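Local coordinates for protein excinuclease ABC, subunit A. (Deinococcus radiodurans, PDB 2VF7) that binds and hydrolyses ATP and binds DNA as a zinc-containing ABC ATPase of the UvrA family, probably helping to recognise damaged DNA for excision repair, at residues V16-A21 and I29-P34; R22-K27 and K49-F54. The protein carries 1 engineered substitution. One frame throughout, in Å; residues are numbered along the deposited sequence.

Contact 1: residues V16-A21 and I29-P34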
ATOM      1  N   VAL A  16      17.931 -11.645  19.253  1.00 55.91           N
ATOM      2  CA  VAL A  16      17.160 -10.405  19.166  1.00 55.05           C
ATOM      3  C   VAL A  16      17.211  -9.803  20.577  1.00 54.99           C
ATOM      4  O   VAL A  16      17.054 -10.512  21.561  1.00 54.89           O
ATOM      5  CB  VAL A  16      15.681 -10.671  18.729  1.00 55.00           C
ATOM      6  CG1 VAL A  16      14.901  -9.371  18.546  1.00 53.12           C
ATOM      7  CG2 VAL A  16      15.604 -11.569  17.449  1.00 54.11           C
ATOM      8  N   GLN A  17      17.497  -8.514  20.687  1.00 54.90           N
ATOM      9  CA  GLN A  17      17.616  -7.886  21.996  1.00 54.58           C
ATOM     10  C   GLN A  17      16.585  -6.775  22.133  1.00 53.89           C
ATOM     11  O   GLN A  17      16.515  -5.877  21.298  1.00 53.78           O
ATOM     12  CB  GLN A  17      19.037  -7.371  22.240  1.00 54.68           C
ATOM     13  CG  GLN A  17      19.257  -6.771  23.650  1.00 56.88           C
ATOM     14  CD  GLN A  17      19.042  -7.787  24.790  1.00 59.39           C
ATOM     15  OE1 GLN A  17      19.732  -8.809  24.857  1.00 60.41           O
ATOM     16  NE2 GLN A  17      18.098  -7.492  25.697  1.00 59.14           N
ATOM     17  N   VAL A  18      15.786  -6.864  23.192  1.00 53.52           N
ATOM     18  CA  VAL A  18      14.667  -5.961  23.435  1.00 53.08           C
ATOM     19  C   VAL A  18      14.899  -5.217  24.740  1.00 53.21           C
ATOM     20  O   VAL A  18      15.213  -5.825  25.777  1.00 53.60           O
ATOM     21  CB  VAL A  18      13.344  -6.746  23.516  1.00 53.27           C
ATOM     22  CG1 VAL A  18      12.192  -5.889  24.086  1.00 53.36           C
ATOM     23  CG2 VAL A  18      12.984  -7.345  22.153  1.00 52.38           C
ATOM     24  N   ARG A  19      14.744  -3.902  24.677  1.00 52.65           N
ATOM     25  CA  ARG A  19      14.957  -3.042  25.821  1.00 52.84           C
ATOM     26  C   ARG A  19      13.853  -1.996  25.979  1.00 52.47           C
ATOM     27  O   ARG A  19      13.468  -1.343  25.005  1.00 52.61           O
ATOM     28  CB  ARG A  19      16.294  -2.337  25.659  1.00 53.25           C
ATOM     29  CG  ARG A  19      16.692  -1.496  26.838  1.00 53.79           C
ATOM     30  CD  ARG A  19      18.124  -1.025  26.676  1.00 55.68           C
ATOM     31  NE  ARG A  19      18.312  -0.029  25.617  1.00 55.04           N
ATOM     32  CZ  ARG A  19      17.962   1.251  25.729  1.00 56.32           C
ATOM     33  NH1 ARG A  19      17.362   1.682  26.838  1.00 56.49           N
ATOM     34  NH2 ARG A  19      18.185   2.094  24.730  1.00 54.85           N
ATOM     35  N   GLY A  20      13.362  -1.833  27.208  1.00 51.91           N
ATOM     36  CA  GLY A  20      12.403  -0.770  27.524  1.00 51.30           C
ATOM     37  C   GLY A  20      11.013  -0.954  26.939  1.00 50.88           C
ATOM     38  O   GLY A  20      10.353   0.010  26.590  1.00 50.25           O
ATOM     39  N   ALA A  21      10.564  -2.197  26.843  1.00 51.14           N
ATOM     40  CA  ALA A  21       9.241  -2.493  26.287  1.00 51.36           C
ATOM     41  C   ALA A  21       8.166  -2.249  27.341  1.00 51.33           C
ATOM     42  O   ALA A  21       8.129  -2.929  28.368  1.00 51.18           O
ATOM     43  CB  ALA A  21       9.194  -3.953  25.772  1.00 51.25           C
ATOM     44  N   ILE A  29      10.290  -3.723  30.222  1.00 54.88           N
ATOM     45  CA  ILE A  29      11.101  -4.945  30.331  1.00 54.25           C
ATOM     46  C   ILE A  29      12.283  -4.997  29.344  1.00 54.35           C
ATOM     47  O   ILE A  29      12.298  -4.293  28.315  1.00 54.11           O
ATOM     48  CB  ILE A  29      10.229  -6.271  30.177  1.00 54.16           C
ATOM     49  CG1 ILE A  29       9.721  -6.459  28.747  1.00 53.40           C
ATOM     50  CG2 ILE A  29       9.057  -6.295  31.138  1.00 53.47           C
ATOM     51  CD1 ILE A  29      10.662  -7.246  27.844  1.00 53.77           C
ATOM     52  N   SER A  30      13.264  -5.839  29.678  1.00 54.03           N
ATOM     53  CA  SER A  30      14.340  -6.218  28.768  1.00 53.80           C
ATOM     54  C   SER A  30      14.310  -7.727  28.606  1.00 53.47           C
ATOM     55  O   SER A  30      14.225  -8.449  29.589  1.00 53.40           O
ATOM     56  CB  SER A  30      15.701  -5.815  29.329  1.00 53.48           C
ATOM     57  OG  SER A  30      15.818  -4.421  29.423  1.00 53.41           O
ATOM     58  N   VAL A  31      14.366  -8.197  27.368  1.00 52.96           N
ATOM     59  CA  VAL A  31      14.460  -9.621  27.104  1.00 53.14           C
ATOM     60  C   VAL A  31      15.294  -9.858  25.849  1.00 53.28           C
ATOM     61  O   VAL A  31      15.385  -8.995  24.992  1.00 53.80           O
ATOM     62  CB  VAL A  31      13.046 -10.299  27.008  1.00 52.79           C
ATOM     63  CG1 VAL A  31      12.324  -9.914  25.743  1.00 52.83           C
ATOM     64  CG2 VAL A  31      13.162 -11.795  27.092  1.00 52.62           C
ATOM     65  N   LYS A  32      15.925 -11.022  25.766  1.00 54.21           N
ATOM     66  CA  LYS A  32      16.604 -11.460  24.548  1.00 54.44           C
ATOM     67  C   LYS A  32      16.042 -12.813  24.107  1.00 54.33           C
ATOM     68  O   LYS A  32      15.686 -13.647  24.942  1.00 53.85           O
ATOM     69  CB  LYS A  32      18.119 -11.551  24.759  1.00 54.11           C
ATOM     70  CG  LYS A  32      18.585 -12.860  25.364  1.00 54.93           C
ATOM     71  CD  LYS A  32      20.078 -12.858  25.737  1.00 54.95           C
ATOM     72  CE  LYS A  32      20.488 -14.218  26.332  1.00 54.67           C
ATOM     73  NZ  LYS A  32      21.960 -14.422  26.365  1.00 55.69           N
ATOM     74  N   VAL A  33      15.963 -13.018  22.792  1.00 54.28           N
ATOM     75  CA  VAL A  33      15.466 -14.284  22.226  1.00 53.89           C
ATOM     76  C   VAL A  33      16.263 -14.685  20.980  1.00 53.39           C
ATOM     77  O   VAL A  33      16.542 -13.839  20.118  1.00 52.99           O
ATOM     78  CB  VAL A  33      13.917 -14.252  21.912  1.00 53.33           C
ATOM     79  CG1 VAL A  33      13.142 -13.896  23.127  1.00 53.47           C
ATOM     80  CG2 VAL A  33      13.592 -13.267  20.829  1.00 53.65           C
ATOM     81  N   PRO A  34      16.614 -15.982  20.874  1.00 53.48           N
ATOM     82  CA  PRO A  34      17.396 -16.446  19.731  1.00 53.25           C
ATOM     83  C   PRO A  34      16.626 -16.346  18.418  1.00 53.69           C
ATOM     84  O   PRO A  34      15.400 -16.506  18.386  1.00 53.60           O
ATOM     85  CB  PRO A  34      17.712 -17.901  20.086  1.00 53.07           C
ATOM     86  CG  PRO A  34      16.702 -18.303  21.057  1.00 52.71           C
ATOM     87  CD  PRO A  34      16.307 -17.081  21.808  1.00 53.35           C
TER
HETATM   88  O   HOH W   1      14.125  -2.320  29.698  1.00 68.81           O
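Val16 and Val33 pair across two antiparallel strands, exchanging both backbone bonds: Val16 N reaches Val33 O at 2.7 Å and Val33 N returns to Val16 O at 3.0 Å. Val18 and Val31 form the next hydrogen-bonded pair, with Val18 N lying nearly along the C=O axis of Val31 at 2.8 Å from its O. Their side chains project to the same face of the sheet; chi1 of Val31 (72°) sets CG1 between its backbone N and carbonyl carbon, where it meets Val18 CB at 4.0 Å. On the reverse face the Gln17 amide leans over its neighbour strand, OE1 resting 3.2 Å from Lys32 CB while NE2 gives a weak bond to Val18 O. At the far end Gly20 and Ala21 together face Ile29 in a G1 beta bulge. Ala21 N donates in the carbonyl plane to a lone pair of Ile29 O (3.1 Å), whereas the bond from Gly20 N to that oxygen is weak and bent; the positive phi of Gly20 (70°) suits this bulge position. A water takes the Gly20 N-H at 2.6 Å and also bonds to Ser30 OG, 2.7 Å away. Further out, Leu57 of helix 49-69 packs on Val16 and Val18, Ile88 of the adjoining strand 87-89 touches both, and Val451 backs Val31 and Val33. The hairpin is therefore amphipathic: valines, Ala21 and Ile29 seal an apolar interior, while Gln17, Arg19, Ser30 and Lys32 give the other face a polar, water-compatible character.

Contact 2: residues R22-K27 and K49-F54. With ADP (adenosine-5'-diphosphate), chain E.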
ATOM      1  N   ARG A  22       7.313  -1.257  27.110  1.00 51.70           N
ATOM      2  CA  ARG A  22       6.200  -1.024  28.025  1.00 52.14           C
ATOM      3  C   ARG A  22       4.805  -0.930  27.349  1.00 52.01           C
ATOM      4  O   ARG A  22       3.940  -0.175  27.775  1.00 52.03           O
ATOM      5  CB  ARG A  22       6.515   0.144  28.987  1.00 52.49           C
ATOM      6  CG  ARG A  22       6.654   1.471  28.316  1.00 53.05           C
ATOM      7  CD  ARG A  22       7.629   2.429  28.982  1.00 52.89           C
ATOM      8  NE  ARG A  22       8.166   3.253  27.904  1.00 54.93           N
ATOM      9  CZ  ARG A  22       9.428   3.250  27.502  1.00 57.15           C
ATOM     10  NH1 ARG A  22      10.337   2.538  28.150  1.00 58.37           N
ATOM     11  NH2 ARG A  22       9.790   4.002  26.470  1.00 58.49           N
ATOM     12  N   GLN A  23       4.591  -1.761  26.327  1.00 51.84           N
ATOM     13  CA  GLN A  23       3.323  -1.839  25.610  1.00 51.58           C
ATOM     14  C   GLN A  23       2.267  -2.432  26.504  1.00 51.17           C
ATOM     15  O   GLN A  23       2.479  -3.471  27.085  1.00 51.57           O
ATOM     16  CB  GLN A  23       3.478  -2.699  24.356  1.00 52.34           C
ATOM     17  CG  GLN A  23       2.286  -2.676  23.414  1.00 53.06           C
ATOM     18  CD  GLN A  23       2.199  -1.381  22.673  1.00 55.35           C
ATOM     19  OE1 GLN A  23       3.165  -0.617  22.628  1.00 56.79           O
ATOM     20  NE2 GLN A  23       1.036  -1.103  22.095  1.00 55.68           N
ATOM     21  N   HIS A  24       1.124  -1.763  26.604  1.00 51.44           N
ATOM     22  CA  HIS A  24       0.065  -2.109  27.561  1.00 50.61           C
ATOM     23  C   HIS A  24       0.624  -2.342  28.964  1.00 51.29           C
ATOM     24  O   HIS A  24       1.130  -1.393  29.607  1.00 52.36           O
ATOM     25  CB  HIS A  24      -0.782  -3.279  27.069  1.00 50.43           C
ATOM     26  CG  HIS A  24      -1.102  -3.206  25.614  1.00 49.12           C
ATOM     27  ND1 HIS A  24      -1.016  -4.297  24.780  1.00 50.38           N
ATOM     28  CD2 HIS A  24      -1.477  -2.161  24.838  1.00 45.54           C
ATOM     29  CE1 HIS A  24      -1.325  -3.927  23.545  1.00 51.14           C
ATOM     30  NE2 HIS A  24      -1.612  -2.636  23.557  1.00 48.27           N
ATOM     31  N   ASN A  25       0.562  -3.571  29.450  1.00 50.85           N
ATOM     32  CA  ASN A  25       0.957  -3.803  30.827  1.00 51.31           C
ATOM     33  C   ASN A  25       2.410  -4.270  30.982  1.00 51.47           C
ATOM     34  O   ASN A  25       2.827  -4.652  32.062  1.00 51.81           O
ATOM     35  CB  ASN A  25      -0.024  -4.753  31.510  1.00 50.67           C
ATOM     36  CG  ASN A  25       0.045  -6.152  30.962  1.00 51.24           C
ATOM     37  OD1 ASN A  25       0.149  -6.353  29.746  1.00 51.17           O
ATOM     38  ND2 ASN A  25      -0.016  -7.138  31.854  1.00 50.89           N
ATOM     39  N   LEU A  26       3.187  -4.233  29.910  1.00 51.88           N
ATOM     40  CA  LEU A  26       4.587  -4.611  30.018  1.00 52.19           C
ATOM     41  C   LEU A  26       5.243  -3.608  30.971  1.00 52.65           C
ATOM     42  O   LEU A  26       4.921  -2.420  30.948  1.00 52.64           O
ATOM     43  CB  LEU A  26       5.241  -4.634  28.637  1.00 52.12           C
ATOM     44  CG  LEU A  26       5.170  -5.873  27.724  1.00 51.73           C
ATOM     45  CD1 LEU A  26       4.204  -6.957  28.156  1.00 52.93           C
ATOM     46  CD2 LEU A  26       4.902  -5.483  26.297  1.00 50.90           C
ATOM     47  N   LYS A  27       6.121  -4.091  31.840  1.00 53.08           N
ATOM     48  CA  LYS A  27       6.699  -3.246  32.877  1.00 53.77           C
ATOM     49  C   LYS A  27       8.049  -2.684  32.476  1.00 54.01           C
ATOM     50  O   LYS A  27       8.998  -2.777  33.243  1.00 54.52           O
ATOM     51  CB  LYS A  27       6.868  -4.033  34.188  1.00 53.88           C
ATOM     52  CG  LYS A  27       5.602  -4.665  34.762  1.00 54.52           C
ATOM     53  CD  LYS A  27       4.709  -3.648  35.407  1.00 56.20           C
ATOM     54  CE  LYS A  27       3.356  -4.253  35.749  1.00 58.44           C
ATOM     55  NZ  LYS A  27       2.597  -3.309  36.619  1.00 59.35           N
ATOM     56  N   LYS A  49       1.652 -11.747  27.015  1.00 51.57           N
ATOM     57  CA  LYS A  49       2.311 -12.568  25.971  1.00 51.71           C
ATOM     58  C   LYS A  49       2.161 -11.980  24.559  1.00 52.27           C
ATOM     59  O   LYS A  49       3.129 -11.942  23.785  1.00 52.66           O
ATOM     60  CB  LYS A  49       1.728 -13.974  25.943  1.00 51.84           C
ATOM     61  CG  LYS A  49       1.792 -14.778  27.222  1.00 49.26           C
ATOM     62  CD  LYS A  49       1.508 -16.249  26.878  1.00 51.16           C
ATOM     63  CE  LYS A  49       0.052 -16.513  26.550  1.00 48.16           C
ATOM     64  NZ  LYS A  49      -0.800 -15.983  27.672  1.00 51.11           N
ATOM     65  N   SER A  50       0.946 -11.543  24.220  1.00 52.10           N
ATOM     66  CA  SER A  50       0.675 -10.913  22.933  1.00 52.02           C
ATOM     67  C   SER A  50       1.178  -9.509  22.856  1.00 51.58           C
ATOM     68  O   SER A  50       1.723  -9.129  21.830  1.00 52.56           O
ATOM     69  CB  SER A  50      -0.809 -10.917  22.619  1.00 52.30           C
ATOM     70  OG  SER A  50      -1.187 -12.225  22.228  1.00 56.25           O
ATOM     71  N   SER A  51       0.988  -8.713  23.909  1.00 51.31           N
ATOM     72  CA  SER A  51       1.576  -7.370  23.938  1.00 50.85           C
ATOM     73  C   SER A  51       3.072  -7.390  23.556  1.00 50.41           C
ATOM     74  O   SER A  51       3.564  -6.441  22.970  1.00 51.03           O
ATOM     75  CB  SER A  51       1.387  -6.715  25.302  1.00 50.90           C
ATOM     76  OG  SER A  51       0.028  -6.413  25.544  1.00 49.60           O
ATOM     77  N   LEU A  52       3.759  -8.490  23.868  1.00 50.32           N
ATOM     78  CA  LEU A  52       5.183  -8.717  23.541  1.00 50.09           C
ATOM     79  C   LEU A  52       5.422  -9.281  22.126  1.00 50.53           C
ATOM     80  O   LEU A  52       6.005  -8.596  21.277  1.00 50.96           O
ATOM     81  CB  LEU A  52       5.850  -9.593  24.606  1.00 50.02           C
ATOM     82  CG  LEU A  52       7.375  -9.762  24.604  1.00 49.98           C
ATOM     83  CD1 LEU A  52       8.110  -8.444  24.483  1.00 46.31           C
ATOM     84  CD2 LEU A  52       7.796 -10.489  25.858  1.00 48.29           C
ATOM     85  N   ALA A  53       4.950 -10.496  21.851  1.00 50.57           N
ATOM     86  CA  ALA A  53       5.188 -11.110  20.534  1.00 50.96           C
ATOM     87  C   ALA A  53       4.562 -10.330  19.387  1.00 51.34           C
ATOM     88  O   ALA A  53       5.185 -10.168  18.346  1.00 52.96           O
ATOM     89  CB  ALA A  53       4.741 -12.599  20.502  1.00 50.50           C
ATOM     90  N   PHE A  54       3.335  -9.850  19.563  1.00 51.41           N
ATOM     91  CA  PHE A  54       2.647  -9.136  18.486  1.00 51.03           C
ATOM     92  C   PHE A  54       2.703  -7.639  18.634  1.00 51.22           C
ATOM     93  O   PHE A  54       3.022  -6.944  17.675  1.00 52.09           O
ATOM     94  CB  PHE A  54       1.170  -9.568  18.383  1.00 50.87           C
ATOM     95  CG  PHE A  54       0.976 -10.935  17.794  1.00 50.89           C
ATOM     96  CD1 PHE A  54       1.027 -12.068  18.595  1.00 48.91           C
ATOM     97  CD2 PHE A  54       0.747 -11.097  16.430  1.00 50.88           C
ATOM     98  CE1 PHE A  54       0.856 -13.330  18.047  1.00 48.66           C
ATOM     99  CE2 PHE A  54       0.576 -12.384  15.881  1.00 48.25           C
ATOM    100  CZ  PHE A  54       0.625 -13.472  16.685  1.00 48.96           C
TER
HETATM  101  PB  ADP E 902      -1.915 -12.452  26.820  1.00 43.47           P
HETATM  102  O1B ADP E 902      -1.114 -13.360  27.708  1.00 47.23           O
HETATM  103  O2B ADP E 902      -3.398 -12.579  27.009  1.00 45.01           O
HETATM  104  O3B ADP E 902      -1.501 -12.557  25.364  1.00 46.30           O
HETATM  105  PA  ADP E 902      -2.267  -9.688  26.580  1.00 39.89           P
HETATM  106  O1A ADP E 902      -3.457 -10.163  25.744  1.00 37.11           O
HETATM  107  O2A ADP E 902      -1.216  -8.850  25.930  1.00 42.67           O
HETATM  108  O3A ADP E 902      -1.564 -10.943  27.291  1.00 40.97           O
HETATM  109  O5' ADP E 902      -2.880  -8.782  27.759  1.00 41.35           O
HETATM  110  C5' ADP E 902      -2.149  -7.809  28.510  1.00 39.25           C
HETATM  111  C4' ADP E 902      -2.936  -6.509  28.504  1.00 39.34           C
HETATM  112  O4' ADP E 902      -2.906  -5.971  27.176  1.00 39.71           O
HETATM  113  C3' ADP E 902      -4.413  -6.639  28.873  1.00 39.63           C
HETATM  114  O3' ADP E 902      -4.836  -5.530  29.704  1.00 36.89           O
HETATM  115  C2' ADP E 902      -5.092  -6.608  27.511  1.00 39.03           C
HETATM  116  O2' ADP E 902      -6.459  -6.212  27.559  1.00 39.62           O
HETATM  117  C1' ADP E 902      -4.217  -5.630  26.736  1.00 39.55           C
HETATM  118  N9  ADP E 902      -4.275  -5.812  25.273  1.00 39.48           N
HETATM  119  C8  ADP E 902      -3.899  -6.925  24.608  1.00 39.84           C
HETATM  120  N7  ADP E 902      -4.072  -6.815  23.277  1.00 37.04           N
HETATM  121  C5  ADP E 902      -4.568  -5.578  23.080  1.00 38.64           C
HETATM  122  C6  ADP E 902      -4.943  -4.791  21.893  1.00 38.51           C
HETATM  123  N6  ADP E 902      -4.852  -5.339  20.653  1.00 40.16           N
HETATM  124  N1  ADP E 902      -5.398  -3.543  22.096  1.00 40.37           N
HETATM  125  C2  ADP E 902      -5.501  -2.986  23.325  1.00 39.14           C
HETATM  126  N3  ADP E 902      -5.164  -3.638  24.445  1.00 40.30           N
HETATM  127  C4  ADP E 902      -4.691  -4.916  24.386  1.00 39.63           C
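His24 and Ser51 meet beside the bound ADP, and the helical segment 49-54 leads up to that meeting from its first residue. Lys49 curls back on itself, chi3 at -73° and chi4 at -53° bending CE and then NZ round until NZ lies 2.6 Å from O1B of the ADP beta-phosphate; NZ also bonds to Gly43 O. Ser50 holds the same phosphate through another oxygen, its N donating to ADP O3B at 2.9 Å and its hydroxyl adding a weak bond. This is the phosphate-binding end of a P-loop, the Walker A motif of ABC ATPases, in which amides at the start of the helix face the phosphates and would probably help to offset their charge. Ser51 moves to the alpha-phosphate: its N lies 3.0 Å from ADP O2A and its hydroxyl donates to that oxygen at 2.8 Å. The same OG accepts the N-H of His24 ND1, near the ring plane, although the 2.5 Å between the two atoms is very short and its exact value doubtful. With its edge so held, the imidazole has adenine C4 3.6 Å above one face, offset toward the rim, and Gln23 CG over the centre of the other. Asn25, next in the type II' turn, sets OD1 3.0 Å from ADP C5' and bonds through ND2 to Gly458 O; an alanine here would probably leave Gly458 O without this mate and open a gap beside the ribose. On the helix backbone, Leu26 CD2 lies 3.7 Å from Ser51 O, which accepts from Thr56 OG1, and the same methyl reaches as far as the backbone N of Leu52.

Contact 1 and contact 2 share one hairpin: 16-21 and 29-34 are its arms, and 22-27 belongs to the loop joining them. They touch where Ala21 O packs on Leu26 CB. Contact 1 is mostly buried, a strand pairing regular up to its bulge and apolar on its inner face, held by paired backbone bonds; contact 2 is only partly buried, irregular on the loop side, and largely polar where Ser51 and His24 meet beside the nucleotide. Helix 49-69 serves both, giving its first turn to ADP in contact 2 and Leu57 to the valines of contact 1. The two strands flank a loop whose residues His24 and Asn25 reach the nucleotide.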